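Probable glutathione S-transferase (Bordetella bronchiseptica RB50, PDB 3H1N) probably catalyses the conjugation of glutathione to electrophilic compounds, as a dimeric member of the glutathione S-transferase family. Local coordinates at residues B[150-154]-B[155-159]; B[200-203]-B[204-208]; B[85-88]-B[89-93]; B[108-111]-B[112-115]. All blocks are in the same frame, centred on the assembly; numbering follows the deposited sequence.

How the contacts relate
Along the chain the order is contact 3, contact 4, contact 1, contact 2, each about two turns of a helix or its start. Contact 3 opens helix 87-97 of the thioredoxin-like domain, just after strand 82-85; contact 4 lies on 105-127, the first long helix of the helical domain. Their centres are 11 Å apart, Leu91 and Ala88 packing on Gln115, and both meet the second subunit. Contacts 1 and 2, on helices 142-167 and 200-206 elsewhere in the helical domain, have centres 12 Å apart and share a probable hydrogen bond from Arg202 NE to Arg153 O. The two pairs have centres 23 to 30 Å apart; contact 1 touches the second subunit more lightly, contact 2 not at all.

Contact 1: B[150-154]-B[155-159]; sequences ADFRE and TRMPK
The Phe152 ring carries on one face the selenomethionine Met157, five residues further along the helix: CG of Met157 stands 3.7 Å from the Phe152 ring centroid as a CH-pi contact, while its SE approaches obliquely at 4.2 Å from the same centroid. The two side chains cross at about a right angle. With CG of Phe152 anti to the backbone N (chi1 -179°), the ring is carried to where Met157 can lie against it, and Arg156 CB meets it obliquely at CD1. Nearby, the carboxylate of Asp151 and the guanidinium of Arg156 are turned only 13° from parallel, yet their charged atoms do not touch; Arg156 bends off to a salt bridge with Glu124 of helix 105-127. Thr155 OG1 sits 2.9 Å from Asp151 OD1 and 3.1 Å from Asp151 O, either of which could take its proton. That carbonyl also accepts from the N of Thr155 and of Arg156, at 2.8 and 3.2 Å. Met157 N bonds to Phe152 O (2.8 Å), and Pro158 lays its CD against Arg153 O. This is a Met-aromatic contact on a pi-type turn, just before a proline kink in helix 142-167 of the glutathione S-transferase C-terminal domain.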
loop_
_atom_site.group_PDB
_atom_site.type_symbol
_atom_site.label_atom_id
_atom_site.label_comp_id
_atom_site.label_asym_id
_atom_site.label_seq_id
_atom_site.Cartn_x
_atom_site.Cartn_y
_atom_site.Cartn_z
ATOM N N ALA B 150 6.044 -4.044 -21.719
ATOM C CA ALA B 150 6.456 -5.396 -22.078
ATOM C C ALA B 150 6.596 -6.265 -20.824
ATOM O O ALA B 150 6.127 -7.390 -20.817
ATOM C CB ALA B 150 7.739 -5.394 -22.907
ATOM N N ASP B 151 7.187 -5.733 -19.759
ATOM C CA ASP B 151 7.292 -6.478 -18.493
ATOM C C ASP B 151 5.945 -6.641 -17.771
ATOM O O ASP B 151 5.653 -7.700 -17.201
ATOM C CB ASP B 151 8.315 -5.822 -17.561
ATOM C CG ASP B 151 8.577 -6.652 -16.302
ATOM O OD1 ASP B 151 9.024 -7.816 -16.429
ATOM O OD2 ASP B 151 8.326 -6.146 -15.183
ATOM N N PHE B 152 5.128 -5.596 -17.789
ATOM C CA PHE B 152 3.857 -5.636 -17.083
ATOM C C PHE B 152 2.985 -6.723 -17.731
ATOM O O PHE B 152 2.390 -7.559 -17.032
ATOM C CB PHE B 152 3.175 -4.264 -17.136
ATOM C CG PHE B 152 1.836 -4.196 -16.403
ATOM C CD1 PHE B 152 1.779 -4.281 -15.013
ATOM C CD2 PHE B 152 0.647 -4.013 -17.104
ATOM C CE1 PHE B 152 0.561 -4.207 -14.327
ATOM C CE2 PHE B 152 -0.589 -3.926 -16.430
ATOM C CZ PHE B 152 -0.637 -4.027 -15.046
ATOM N N ARG B 153 2.953 -6.740 -19.063
ATOM C CA ARG B 153 2.155 -7.756 -19.788
ATOM C C ARG B 153 2.725 -9.154 -19.580
ATOM O O ARG B 153 1.970 -10.088 -19.319
ATOM C CB ARG B 153 2.093 -7.504 -21.310
ATOM C CG ARG B 153 1.268 -6.310 -21.787
ATOM C CD ARG B 153 1.172 -6.248 -23.330
ATOM N NE ARG B 153 2.422 -6.643 -24.002
ATOM C CZ ARG B 153 3.408 -5.812 -24.349
ATOM N NH1 ARG B 153 4.495 -6.290 -24.931
ATOM N NH2 ARG B 153 3.317 -4.507 -24.123
ATOM N N GLU B 154 4.043 -9.284 -19.715
ATOM C CA GLU B 154 4.723 -10.588 -19.769
ATOM C C GLU B 154 4.851 -11.259 -18.400
ATOM O O GLU B 154 4.637 -12.465 -18.272
ATOM C CB GLU B 154 6.119 -10.467 -20.416
ATOM C CG GLU B 154 6.125 -10.196 -21.930
ATOM C CD GLU B 154 7.516 -9.812 -22.475
ATOM O OE1 GLU B 154 8.532 -9.998 -21.767
ATOM O OE2 GLU B 154 7.595 -9.320 -23.617
ATOM N N THR B 155 5.225 -10.496 -17.376
ATOM C CA THR B 155 5.456 -11.116 -16.078
ATOM C C THR B 155 4.477 -10.699 -14.979
ATOM O O THR B 155 4.051 -11.534 -14.186
ATOM C CB THR B 155 6.909 -10.916 -15.584
ATOM O OG1 THR B 155 7.089 -9.565 -15.165
ATOM C CG2 THR B 155 7.914 -11.237 -16.676
ATOM N N ARG B 156 4.119 -9.420 -14.928
ATOM C CA ARG B 156 3.387 -8.876 -13.767
ATOM C C ARG B 156 1.917 -9.250 -13.767
ATOM O O ARG B 156 1.404 -9.802 -12.788
ATOM C CB ARG B 156 3.549 -7.349 -13.686
ATOM C CG ARG B 156 5.003 -6.884 -13.600
ATOM C CD ARG B 156 5.748 -7.506 -12.417
ATOM N NE ARG B 156 5.260 -7.005 -11.130
ATOM C CZ ARG B 156 5.516 -7.576 -9.955
ATOM N NH1 ARG B 156 6.223 -8.699 -9.893
ATOM N NH2 ARG B 156 5.013 -7.055 -8.845
HETATM N N MSE B 157 1.247 -8.966 -14.878
HETATM C CA MSE B 157 -0.174 -9.282 -15.014
HETATM C C MSE B 157 -0.476 -10.764 -14.727
HETATM O O MSE B 157 -1.359 -11.061 -13.915
HETATM C CB MSE B 157 -0.722 -8.848 -16.386
HETATM C CG MSE B 157 -0.963 -7.345 -16.484
HETATM SE SE MSE B 157 -1.525 -6.746 -18.252
HETATM C CE MSE B 157 -3.159 -7.752 -18.429
ATOM N N PRO B 158 0.263 -11.698 -15.360
ATOM C CA PRO B 158 -0.026 -13.098 -15.005
ATOM C C PRO B 158 0.321 -13.465 -13.551
ATOM O O PRO B 158 -0.355 -14.312 -12.963
ATOM C CB PRO B 158 0.828 -13.924 -15.979
ATOM C CG PRO B 158 1.377 -13.005 -16.961
ATOM C CD PRO B 158 1.091 -11.581 -16.574
ATOM N N LYS B 159 1.348 -12.854 -12.974
ATOM C CA LYS B 159 1.687 -13.169 -11.587
ATOM C C LYS B 159 0.564 -12.780 -10.604
ATOM O O LYS B 159 0.156 -13.587 -9.765
ATOM C CB LYS B 159 3.008 -12.532 -11.148
ATOM C CG LYS B 159 3.370 -12.912 -9.729
ATOM C CD LYS B 159 4.734 -12.377 -9.328
ATOM C CE LYS B 159 5.199 -13.003 -8.019
ATOM N NZ LYS B 159 6.590 -12.582 -7.731
#

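Contact 2: B[200-203]-B[204-208]; sequences PRRM and RTLVH
Leu206 lays its CD2 methyl on one face of the Arg202 guanidinium, 3.6 Å above the plane and over its centre. Arg202 CG stands anti to the backbone N (chi1 -177°) and the chain bends at chi2, which brings the guanidinium under Leu206. Thr205 adds its CG2 methyl obliquely, 3.7 Å from Arg202 NH1. Elsewhere on the helix, the guanidinium of Arg204 folds back: its face lies over Arg201 CA, and its NH2 comes to 3.3 Å from Arg201 CG. The guanidinium planes of Arg201 and Arg204 are 35° apart. On another side of the helix the selenomethionine Met203 crosses Val207 at about a right angle, CE of Met203 lying 3.9 Å from Val207 CG1, and Val207 CG1 also rests on Met203 O at 3.2 Å. Backbone bonds hold these turns in step, among them Arg204 N to Pro200 O and Val207 N to Met203 O; Thr205 N to Arg201 O is weak. Further out, Arg202 NE is held by Arg153 O of helix 142-167, and the O of Ala252, the C-terminal residue, accepts from Arg202 NH1 and is bonded to Thr205 OG1. The carboxylate of Asp250 accepts the backbone N-H groups of Arg201 and Arg202. Met203 is wedged between Met157 and Met161 of helix 142-167 and Val192, Leu195 and Leu196 of helix 183-198.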
loop_
_atom_site.group_PDB
_atom_site.type_symbol
_atom_site.label_atom_id
_atom_site.label_comp_id
_atom_site.label_asym_id
_atom_site.label_seq_id
_atom_site.Cartn_x
_atom_site.Cartn_y
_atom_site.Cartn_z
ATOM N N PRO B 200 -6.809 -4.989 -23.576
ATOM C CA PRO B 200 -7.778 -5.969 -24.100
ATOM C C PRO B 200 -7.132 -7.131 -24.868
ATOM O O PRO B 200 -7.576 -8.277 -24.718
ATOM C CB PRO B 200 -8.685 -5.125 -24.990
ATOM C CG PRO B 200 -7.862 -3.948 -25.359
ATOM C CD PRO B 200 -7.051 -3.645 -24.130
ATOM N N ARG B 201 -6.072 -6.861 -25.628
ATOM C CA ARG B 201 -5.370 -7.922 -26.358
ATOM C C ARG B 201 -4.674 -8.900 -25.418
ATOM O O ARG B 201 -4.817 -10.108 -25.584
ATOM C CB ARG B 201 -4.389 -7.357 -27.402
ATOM C CG ARG B 201 -5.085 -6.737 -28.619
ATOM C CD ARG B 201 -4.103 -6.119 -29.620
ATOM N NE ARG B 201 -3.113 -7.089 -30.098
ATOM C CZ ARG B 201 -1.813 -6.829 -30.237
ATOM N NH1 ARG B 201 -1.334 -5.625 -29.943
ATOM N NH2 ARG B 201 -0.989 -7.777 -30.673
ATOM N N ARG B 202 -3.940 -8.391 -24.426
ATOM C CA ARG B 202 -3.297 -9.277 -23.448
ATOM C C ARG B 202 -4.314 -10.069 -22.620
ATOM O O ARG B 202 -4.091 -11.246 -22.305
ATOM C CB ARG B 202 -2.318 -8.523 -22.539
ATOM C CG ARG B 202 -1.540 -9.418 -21.536
ATOM C CD ARG B 202 -0.669 -10.468 -22.253
ATOM N NE ARG B 202 0.266 -11.130 -21.338
ATOM C CZ ARG B 202 0.844 -12.311 -21.565
ATOM N NH1 ARG B 202 0.568 -13.007 -22.665
ATOM N NH2 ARG B 202 1.693 -12.814 -20.676
HETATM N N MSE B 203 -5.446 -9.440 -22.301
HETATM C CA MSE B 203 -6.483 -10.112 -21.515
HETATM C C MSE B 203 -7.134 -11.216 -22.347
HETATM O O MSE B 203 -7.506 -12.267 -21.814
HETATM C CB MSE B 203 -7.530 -9.112 -20.982
HETATM C CG MSE B 203 -7.001 -8.201 -19.860
HETATM SE SE MSE B 203 -6.473 -9.149 -18.236
HETATM C CE MSE B 203 -8.243 -9.224 -17.402
ATOM N N ARG B 204 -7.256 -10.984 -23.653
ATOM C CA ARG B 204 -7.721 -12.026 -24.563
ATOM C C ARG B 204 -6.868 -13.302 -24.448
ATOM O O ARG B 204 -7.414 -14.409 -24.464
ATOM C CB ARG B 204 -7.772 -11.510 -25.997
ATOM C CG ARG B 204 -8.556 -12.375 -26.937
ATOM C CD ARG B 204 -9.331 -11.502 -27.929
ATOM N NE ARG B 204 -8.450 -10.617 -28.701
ATOM C CZ ARG B 204 -8.500 -9.283 -28.702
ATOM N NH1 ARG B 204 -9.399 -8.620 -27.974
ATOM N NH2 ARG B 204 -7.645 -8.606 -29.456
ATOM N N THR B 205 -5.552 -13.141 -24.307
ATOM C CA THR B 205 -4.639 -14.278 -24.105
ATOM C C THR B 205 -4.825 -14.930 -22.723
ATOM O O THR B 205 -4.831 -16.163 -22.596
ATOM C CB THR B 205 -3.160 -13.849 -24.259
ATOM O OG1 THR B 205 -2.947 -13.325 -25.579
ATOM C CG2 THR B 205 -2.200 -15.041 -24.014
ATOM N N LEU B 206 -4.997 -14.097 -21.701
ATOM C CA LEU B 206 -4.846 -14.544 -20.331
ATOM C C LEU B 206 -6.099 -15.091 -19.661
ATOM O O LEU B 206 -6.004 -15.971 -18.801
ATOM C CB LEU B 206 -4.261 -13.417 -19.465
ATOM C CG LEU B 206 -2.854 -12.863 -19.716
ATOM C CD1 LEU B 206 -2.591 -11.792 -18.685
ATOM C CD2 LEU B 206 -1.761 -13.946 -19.653
ATOM N N VAL B 207 -7.271 -14.566 -20.010
ATOM C CA VAL B 207 -8.461 -14.818 -19.164
ATOM C C VAL B 207 -8.854 -16.293 -18.978
ATOM O O VAL B 207 -9.319 -16.676 -17.897
ATOM C CB VAL B 207 -9.698 -13.939 -19.546
ATOM C CG1 VAL B 207 -9.413 -12.463 -19.213
ATOM C CG2 VAL B 207 -10.073 -14.128 -21.000
ATOM N N HIS B 208 -8.619 -17.119 -20.000
ATOM C CA HIS B 208 -8.940 -18.554 -19.926
ATOM C C HIS B 208 -8.168 -19.261 -18.810
ATOM O O HIS B 208 -8.604 -20.300 -18.313
ATOM C CB HIS B 208 -8.660 -19.261 -21.265
ATOM C CG HIS B 208 -7.224 -19.658 -21.441
ATOM N ND1 HIS B 208 -6.233 -18.749 -21.746
ATOM C CD2 HIS B 208 -6.608 -20.858 -21.319
ATOM C CE1 HIS B 208 -5.073 -19.374 -21.825
ATOM N NE2 HIS B 208 -5.270 -20.654 -21.570
#

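Contact 3: B[85-88]-B[89-93]; sequences AQTA and NILLF
Asn89 turns its amide back along the chain to Ala85, where ND2 donates to the backbone O at 3.1 Å. The bond is fairly straight (N-H...O 155°), and the acceptor lies only 5° out of the amide plane. A first torsion that sets Asn89 CG opposite the backbone N (chi1 -165°) places the group there, while its CB rests on Ala85 O at 3.2 Å and meets Gln86 CB at 3.9 Å. The side chain therefore spans the step from strand to helix. Thr87 and Leu91 lie side by side and point the same way, Thr87 CG2 being 4.1 Å from Leu91 CD1; Leu91 CG leans on Thr87 O at 3.4 Å. Ile90 runs its CG1 past Gln86 O. The turn closes strand 82-85 and opens helix 87-97 with Gln86 at the N-cap position, the strand-to-helix junction of the thioredoxin-like domain. In related glutathione S-transferases this junction helps to bind the gamma-glutamyl end of glutathione, and the sequence and position here are consistent with a similar role. Gln86 has a positive phi, and its NE2 is taken by Asp120 of the second subunit. Asn89 is also gripped by the second subunit: its OD1 accepts from Asn112 ND2 of that chain, and its ND2 also donates to Leu109 O there. Ile90 N to Gln86 O, at 2.9 Å, and Leu92 N to Ala88 O, also 2.9 Å, carry the first helical turns. Ala88 faces helix 105-127, packing on Gln115 and Leu116.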
loop_
_atom_site.group_PDB
_atom_site.type_symbol
_atom_site.label_atom_id
_atom_site.label_comp_id
_atom_site.label_asym_id
_atom_site.label_seq_id
_atom_site.Cartn_x
_atom_site.Cartn_y
_atom_site.Cartn_z
ATOM N N ALA B 85 -7.556 8.683 5.149
ATOM C CA ALA B 85 -6.967 8.630 3.805
ATOM C C ALA B 85 -6.238 7.308 3.555
ATOM O O ALA B 85 -6.065 6.515 4.483
ATOM C CB ALA B 85 -6.029 9.827 3.590
ATOM N N GLN B 86 -5.770 7.124 2.317
ATOM C CA GLN B 86 -5.271 5.844 1.777
ATOM C C GLN B 86 -6.437 4.882 1.500
ATOM O O GLN B 86 -7.184 4.499 2.418
ATOM C CB GLN B 86 -4.183 5.203 2.659
ATOM C CG GLN B 86 -2.822 5.956 2.687
ATOM C CD GLN B 86 -1.945 5.624 1.467
ATOM O OE1 GLN B 86 -2.331 4.830 0.623
ATOM N NE2 GLN B 86 -0.763 6.224 1.391
ATOM N N THR B 87 -6.592 4.518 0.227
ATOM C CA THR B 87 -7.708 3.689 -0.220
ATOM C C THR B 87 -7.899 2.437 0.642
ATOM O O THR B 87 -9.013 2.177 1.100
ATOM C CB THR B 87 -7.580 3.304 -1.721
ATOM O OG1 THR B 87 -7.443 4.499 -2.498
ATOM C CG2 THR B 87 -8.817 2.525 -2.196
ATOM N N ALA B 88 -6.822 1.687 0.869
ATOM C CA ALA B 88 -6.874 0.465 1.691
ATOM C C ALA B 88 -7.293 0.734 3.150
ATOM O O ALA B 88 -7.958 -0.104 3.777
ATOM C CB ALA B 88 -5.520 -0.253 1.653
ATOM N N ASN B 89 -6.856 1.877 3.683
ATOM C CA ASN B 89 -7.186 2.320 5.052
ATOM C C ASN B 89 -8.671 2.712 5.165
ATOM O O ASN B 89 -9.352 2.292 6.099
ATOM C CB ASN B 89 -6.282 3.494 5.433
ATOM C CG ASN B 89 -6.276 3.801 6.936
ATOM O OD1 ASN B 89 -6.251 2.912 7.785
ATOM N ND2 ASN B 89 -6.277 5.082 7.253
ATOM N N ILE B 90 -9.170 3.493 4.210
ATOM C CA ILE B 90 -10.598 3.826 4.161
ATOM C C ILE B 90 -11.406 2.530 4.178
ATOM O O ILE B 90 -12.319 2.375 4.987
ATOM C CB ILE B 90 -10.950 4.720 2.943
ATOM C CG1 ILE B 90 -10.231 6.083 3.062
ATOM C CG2 ILE B 90 -12.472 4.903 2.818
ATOM C CD1 ILE B 90 -10.189 6.866 1.743
ATOM N N LEU B 91 -11.015 1.575 3.337
ATOM C CA LEU B 91 -11.779 0.331 3.197
ATOM C C LEU B 91 -11.693 -0.535 4.451
ATOM O O LEU B 91 -12.695 -1.119 4.849
ATOM C CB LEU B 91 -11.341 -0.449 1.954
ATOM C CG LEU B 91 -11.738 0.136 0.594
ATOM C CD1 LEU B 91 -10.964 -0.536 -0.557
ATOM C CD2 LEU B 91 -13.247 0.026 0.384
ATOM N N LEU B 92 -10.509 -0.598 5.072
ATOM C CA LEU B 92 -10.334 -1.242 6.380
ATOM C C LEU B 92 -11.373 -0.767 7.432
ATOM O O LEU B 92 -11.922 -1.578 8.195
ATOM C CB LEU B 92 -8.910 -1.002 6.918
ATOM C CG LEU B 92 -8.538 -1.705 8.228
ATOM C CD1 LEU B 92 -8.369 -3.207 8.025
ATOM C CD2 LEU B 92 -7.262 -1.076 8.857
ATOM N N PHE B 93 -11.611 0.541 7.484
ATOM C CA PHE B 93 -12.610 1.102 8.386
ATOM C C PHE B 93 -14.004 0.589 8.029
ATOM O O PHE B 93 -14.754 0.156 8.908
ATOM C CB PHE B 93 -12.576 2.647 8.397
ATOM C CG PHE B 93 -13.790 3.263 9.029
ATOM C CD1 PHE B 93 -13.998 3.163 10.410
ATOM C CD2 PHE B 93 -14.752 3.889 8.242
ATOM C CE1 PHE B 93 -15.144 3.710 11.005
ATOM C CE2 PHE B 93 -15.923 4.438 8.825
ATOM C CZ PHE B 93 -16.110 4.352 10.203
#

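Contact 4: B[108-111]-B[112-115]; sequences RLWV and NQLQ
Leu114 starts from a CB that rests on two carbonyls of the preceding turn, 3.5 Å from Trp110 O and 3.6 Å from Val111 O. Its CG sits 3.4 Å from Trp110 O, and with CG lying opposite the carbonyl carbon (chi1 -78°) the two methyls are laid against the indole. CD1 reaches over one face of Trp110, nearest CE2 at 3.5 Å; it stands 3.7 Å from the centroid of the five-membered ring, 21° off the normal, a CH-pi contact. CD2 passes above the benzene part, 3.8 Å from Trp110 CH2. The side chains slant across one another, one turn apart on the same helix. That helix, 105-127, is the first long helix of the all-helical domain of the glutathione S-transferase fold, and it lines the dimer interface on one flank. Here Gln113 comes to the edge of the Trp110 ring, near its plane, with NE2 3.6 Å from CZ3 and the amide plane turned 57° from the indole. Gln113 takes the first torsion between backbone N and carbonyl carbon and then runs extended, which brings the amide to the ring's edge; its OE1 accepts from Ala85 N of the second subunit. The indole is fixed from outside the helix too, Trp110 NE1 bonding to Leu175 O, while its ring packs on Tyr163 and Ala167 of helix 142-167. Gln115 NE2 goes to Ser187 OG of helix 183-198. Along the backbone, Leu114 N bonds to Trp110 O at 3.0 Å.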
loop_
_atom_site.group_PDB
_atom_site.type_symbol
_atom_site.label_atom_id
_atom_site.label_comp_id
_atom_site.label_asym_id
_atom_site.label_seq_id
_atom_site.Cartn_x
_atom_site.Cartn_y
_atom_site.Cartn_z
ATOM N N ARG B 108 -9.903 -10.390 8.695
ATOM C CA ARG B 108 -9.685 -8.957 8.460
ATOM C C ARG B 108 -8.300 -8.695 7.912
ATOM O O ARG B 108 -8.148 -7.923 6.971
ATOM C CB ARG B 108 -9.896 -8.165 9.766
ATOM C CG ARG B 108 -11.355 -7.874 10.035
ATOM C CD ARG B 108 -11.664 -7.690 11.500
ATOM N NE ARG B 108 -13.097 -7.449 11.667
ATOM C CZ ARG B 108 -13.658 -6.862 12.722
ATOM N NH1 ARG B 108 -12.907 -6.434 13.736
ATOM N NH2 ARG B 108 -14.977 -6.697 12.755
ATOM N N LEU B 109 -7.292 -9.334 8.521
ATOM C CA LEU B 109 -5.913 -9.227 8.053
ATOM C C LEU B 109 -5.754 -9.773 6.633
ATOM O O LEU B 109 -4.999 -9.210 5.836
ATOM C CB LEU B 109 -4.960 -9.936 9.012
ATOM C CG LEU B 109 -4.834 -9.290 10.397
ATOM C CD1 LEU B 109 -4.116 -10.196 11.383
ATOM C CD2 LEU B 109 -4.164 -7.914 10.302
ATOM N N TRP B 110 -6.458 -10.870 6.336
ATOM C CA TRP B 110 -6.441 -11.485 5.005
ATOM C C TRP B 110 -7.037 -10.546 3.963
ATOM O O TRP B 110 -6.438 -10.328 2.907
ATOM C CB TRP B 110 -7.158 -12.849 5.031
ATOM C CG TRP B 110 -7.395 -13.551 3.703
ATOM C CD1 TRP B 110 -8.598 -14.027 3.237
ATOM C CD2 TRP B 110 -6.419 -13.876 2.697
ATOM N NE1 TRP B 110 -8.428 -14.629 2.003
ATOM C CE2 TRP B 110 -7.103 -14.554 1.653
ATOM C CE3 TRP B 110 -5.033 -13.661 2.575
ATOM C CZ2 TRP B 110 -6.448 -15.008 0.493
ATOM C CZ3 TRP B 110 -4.377 -14.119 1.429
ATOM C CH2 TRP B 110 -5.089 -14.783 0.399
ATOM N N VAL B 111 -8.201 -9.975 4.266
ATOM C CA VAL B 111 -8.821 -9.005 3.372
ATOM C C VAL B 111 -7.930 -7.764 3.166
ATOM O O VAL B 111 -7.811 -7.266 2.041
ATOM C CB VAL B 111 -10.280 -8.652 3.809
ATOM C CG1 VAL B 111 -10.857 -7.491 2.984
ATOM C CG2 VAL B 111 -11.162 -9.876 3.635
ATOM N N ASN B 112 -7.317 -7.287 4.245
ATOM C CA ASN B 112 -6.433 -6.129 4.174
ATOM C C ASN B 112 -5.231 -6.395 3.251
ATOM O O ASN B 112 -4.925 -5.567 2.385
ATOM C CB ASN B 112 -5.964 -5.695 5.577
ATOM C CG ASN B 112 -5.228 -4.356 5.567
ATOM O OD1 ASN B 112 -5.677 -3.394 4.947
ATOM N ND2 ASN B 112 -4.095 -4.286 6.283
ATOM N N GLN B 113 -4.595 -7.558 3.384
ATOM C CA GLN B 113 -3.469 -7.841 2.501
ATOM C C GLN B 113 -3.888 -8.059 1.055
ATOM O O GLN B 113 -3.173 -7.655 0.147
ATOM C CB GLN B 113 -2.558 -8.961 3.008
ATOM C CG GLN B 113 -3.056 -10.373 2.865
ATOM C CD GLN B 113 -2.000 -11.375 3.323
ATOM O OE1 GLN B 113 -1.645 -11.408 4.489
ATOM N NE2 GLN B 113 -1.493 -12.180 2.397
ATOM N N LEU B 114 -5.045 -8.677 0.843
ATOM C CA LEU B 114 -5.585 -8.803 -0.508
ATOM C C LEU B 114 -5.798 -7.421 -1.128
ATOM O O LEU B 114 -5.409 -7.181 -2.278
ATOM C CB LEU B 114 -6.893 -9.584 -0.501
ATOM C CG LEU B 114 -6.813 -11.116 -0.375
ATOM C CD1 LEU B 114 -8.201 -11.704 -0.077
ATOM C CD2 LEU B 114 -6.190 -11.766 -1.639
ATOM N N GLN B 115 -6.407 -6.512 -0.361
ATOM C CA GLN B 115 -6.610 -5.135 -0.828
ATOM C C GLN B 115 -5.298 -4.415 -1.143
ATOM O O GLN B 115 -5.205 -3.707 -2.147
ATOM C CB GLN B 115 -7.465 -4.307 0.157
ATOM C CG GLN B 115 -7.799 -2.875 -0.347
ATOM C CD GLN B 115 -8.722 -2.862 -1.569
ATOM O OE1 GLN B 115 -8.520 -2.066 -2.507
ATOM N NE2 GLN B 115 -9.735 -3.714 -1.563
#